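Local coordinates for protein cystathionine beta-lyases/cystathionine gamma-synthases (Corynebacterium glutamicum, PDB 5X5H) that probably catalyses the pyridoxal-phosphate-dependent formation of L,L-cystathionine from O-succinyl-L-homoserine and L-cysteine in methionine biosynthesis, at residues A[111-115]-A[116-120]. Sequence-based numbering, arbitrary orientation.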
loop_
_atom_site.group_PDB
_atom_site.type_symbol
_atom_site.label_atom_id
_atom_site.label_comp_id
_atom_site.label_asym_id
_atom_site.label_seq_id
_atom_site.Cartn_x
_atom_site.Cartn_y
_atom_site.Cartn_z
ATOM N N TYR A 111 -29.528 -11.539 -6.966
ATOM C CA TYR A 111 -30.821 -11.468 -7.609
ATOM C C TYR A 111 -30.886 -10.423 -8.754
ATOM O O TYR A 111 -31.335 -10.763 -9.848
ATOM C CB TYR A 111 -31.929 -11.086 -6.532
ATOM C CG TYR A 111 -33.307 -10.786 -7.232
ATOM C CD1 TYR A 111 -33.996 -11.820 -7.771
ATOM C CD2 TYR A 111 -33.716 -9.496 -7.412
ATOM C CE1 TYR A 111 -35.193 -11.552 -8.506
ATOM C CE2 TYR A 111 -34.883 -9.241 -8.120
ATOM C CZ TYR A 111 -35.581 -10.266 -8.592
ATOM O OH TYR A 111 -36.766 -9.933 -9.364
ATOM N N ARG A 112 -30.340 -9.252 -8.538
ATOM C CA ARG A 112 -30.307 -8.180 -9.511
ATOM C C ARG A 112 -29.517 -8.633 -10.709
ATOM O O ARG A 112 -29.897 -8.419 -11.853
ATOM C CB ARG A 112 -29.789 -6.882 -8.946
ATOM C CG ARG A 112 -29.636 -5.729 -9.952
ATOM C CD ARG A 112 -29.167 -4.465 -9.274
ATOM N NE ARG A 112 -28.166 -4.854 -8.242
ATOM C CZ ARG A 112 -27.021 -4.238 -7.937
ATOM N NH1 ARG A 112 -26.605 -3.131 -8.568
ATOM N NH2 ARG A 112 -26.261 -4.747 -6.979
ATOM N N LEU A 113 -28.406 -9.296 -10.478
ATOM C CA LEU A 113 -27.630 -9.772 -11.625
ATOM C C LEU A 113 -28.390 -10.741 -12.474
ATOM O O LEU A 113 -28.378 -10.623 -13.698
ATOM C CB LEU A 113 -26.321 -10.440 -11.102
ATOM C CG LEU A 113 -25.268 -10.895 -12.159
ATOM C CD1 LEU A 113 -24.799 -9.799 -13.044
ATOM C CD2 LEU A 113 -24.084 -11.574 -11.442
ATOM N N ILE A 114 -29.040 -11.715 -11.864
ATOM C CA ILE A 114 -29.859 -12.666 -12.640
ATOM C C ILE A 114 -31.016 -11.960 -13.380
ATOM O O ILE A 114 -31.204 -12.143 -14.566
ATOM C CB ILE A 114 -30.392 -13.733 -11.716
ATOM C CG1 ILE A 114 -29.208 -14.563 -11.159
ATOM C CG2 ILE A 114 -31.444 -14.542 -12.529
ATOM C CD1 ILE A 114 -29.576 -15.431 -9.981
ATOM N N ASP A 115 -31.737 -11.192 -12.588
ATOM C CA ASP A 115 -33.034 -10.722 -13.047
ATOM C C ASP A 115 -32.887 -9.545 -14.016
ATOM O O ASP A 115 -33.704 -9.454 -14.946
ATOM C CB ASP A 115 -33.880 -10.299 -11.902
ATOM C CG ASP A 115 -35.272 -9.752 -12.390
ATOM O OD1 ASP A 115 -36.072 -10.578 -12.843
ATOM O OD2 ASP A 115 -35.494 -8.542 -12.324
ATOM N N THR A 116 -31.928 -8.634 -13.843
ATOM C CA THR A 116 -31.721 -7.531 -14.779
ATOM C C THR A 116 -30.816 -7.893 -15.918
ATOM O O THR A 116 -31.111 -7.618 -17.087
ATOM C CB THR A 116 -31.227 -6.259 -14.007
ATOM O OG1 THR A 116 -32.240 -5.764 -13.126
ATOM C CG2 THR A 116 -30.849 -5.159 -15.003
ATOM N N VAL A 117 -29.689 -8.516 -15.645
ATOM C CA VAL A 117 -28.717 -8.774 -16.669
ATOM C C VAL A 117 -28.887 -10.102 -17.362
ATOM O O VAL A 117 -29.043 -10.156 -18.598
ATOM C CB VAL A 117 -27.231 -8.616 -16.074
ATOM C CG1 VAL A 117 -26.160 -8.929 -17.122
ATOM C CG2 VAL A 117 -27.076 -7.208 -15.496
ATOM N N PHE A 118 -28.842 -11.236 -16.658
ATOM C CA PHE A 118 -28.804 -12.494 -17.337
ATOM C C PHE A 118 -30.116 -12.811 -18.107
ATOM O O PHE A 118 -30.064 -13.466 -19.149
ATOM C CB PHE A 118 -28.318 -13.644 -16.461
ATOM C CG PHE A 118 -26.825 -13.659 -16.312
ATOM C CD1 PHE A 118 -26.219 -12.715 -15.528
ATOM C CD2 PHE A 118 -26.074 -14.429 -17.146
ATOM C CE1 PHE A 118 -24.829 -12.636 -15.436
ATOM C CE2 PHE A 118 -24.679 -14.417 -17.050
ATOM C CZ PHE A 118 -24.072 -13.462 -16.264
ATOM N N THR A 119 -31.264 -12.317 -17.613
ATOM C CA THR A 119 -32.503 -12.539 -18.395
ATOM C C THR A 119 -32.466 -11.774 -19.739
ATOM O O THR A 119 -32.962 -12.352 -20.711
ATOM C CB THR A 119 -33.749 -12.081 -17.649
ATOM O OG1 THR A 119 -33.606 -10.685 -17.402
ATOM C CG2 THR A 119 -33.977 -12.801 -16.374
ATOM N N ALA A 120 -31.755 -10.706 -19.850
ATOM C CA ALA A 120 -31.600 -9.999 -21.106
ATOM C C ALA A 120 -30.700 -10.744 -22.068
ATOM O O ALA A 120 -30.721 -10.510 -23.298
ATOM C CB ALA A 120 -31.128 -8.606 -20.834
HETATM O O HOH W 1 -33.481 -6.991 -11.101
#
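The carbonyl O of L113 lies at the edge of the F118 ring, in its plane, 3.5 Å from CD1 of F118, while CD1 of L113 reaches CE1 of F118 at 3.7 Å. With CG of L113 anti to the backbone N (chi1 -174°), the leucine runs alongside the F118 side chain and also meets V117 CB. D115 CB lies over one face of the Y111 ring, 3.7 Å from its plane and nearer the rim than the centre.

F118 N bonds L113 O at 3.1 Å and T119 N bonds I114 O at 3.1 Å, both five residues back, the evidence for a wider, pi-type turn. V117 N reaches the same L113 O four residues back, at 3.2 Å, from above the carbonyl plane, and T116 N keeps the alpha-helical bond to R112 O. With chi1 near 60°, OG1 of T119 is turned back to O of D115 (2.7 Å), bonding from above the D115 carbonyl plane. One water links D115 OD2 to T116 OG1, and OD1 bonds Y125 OH.

The stretch lies on helix 108-118, the crossover between parallel strands 99-103 and 124-128. I114 packs on both strands, F118 meets F90 of helix 82-93 edge-to-face, and T116 packs on F230 of the second subunit.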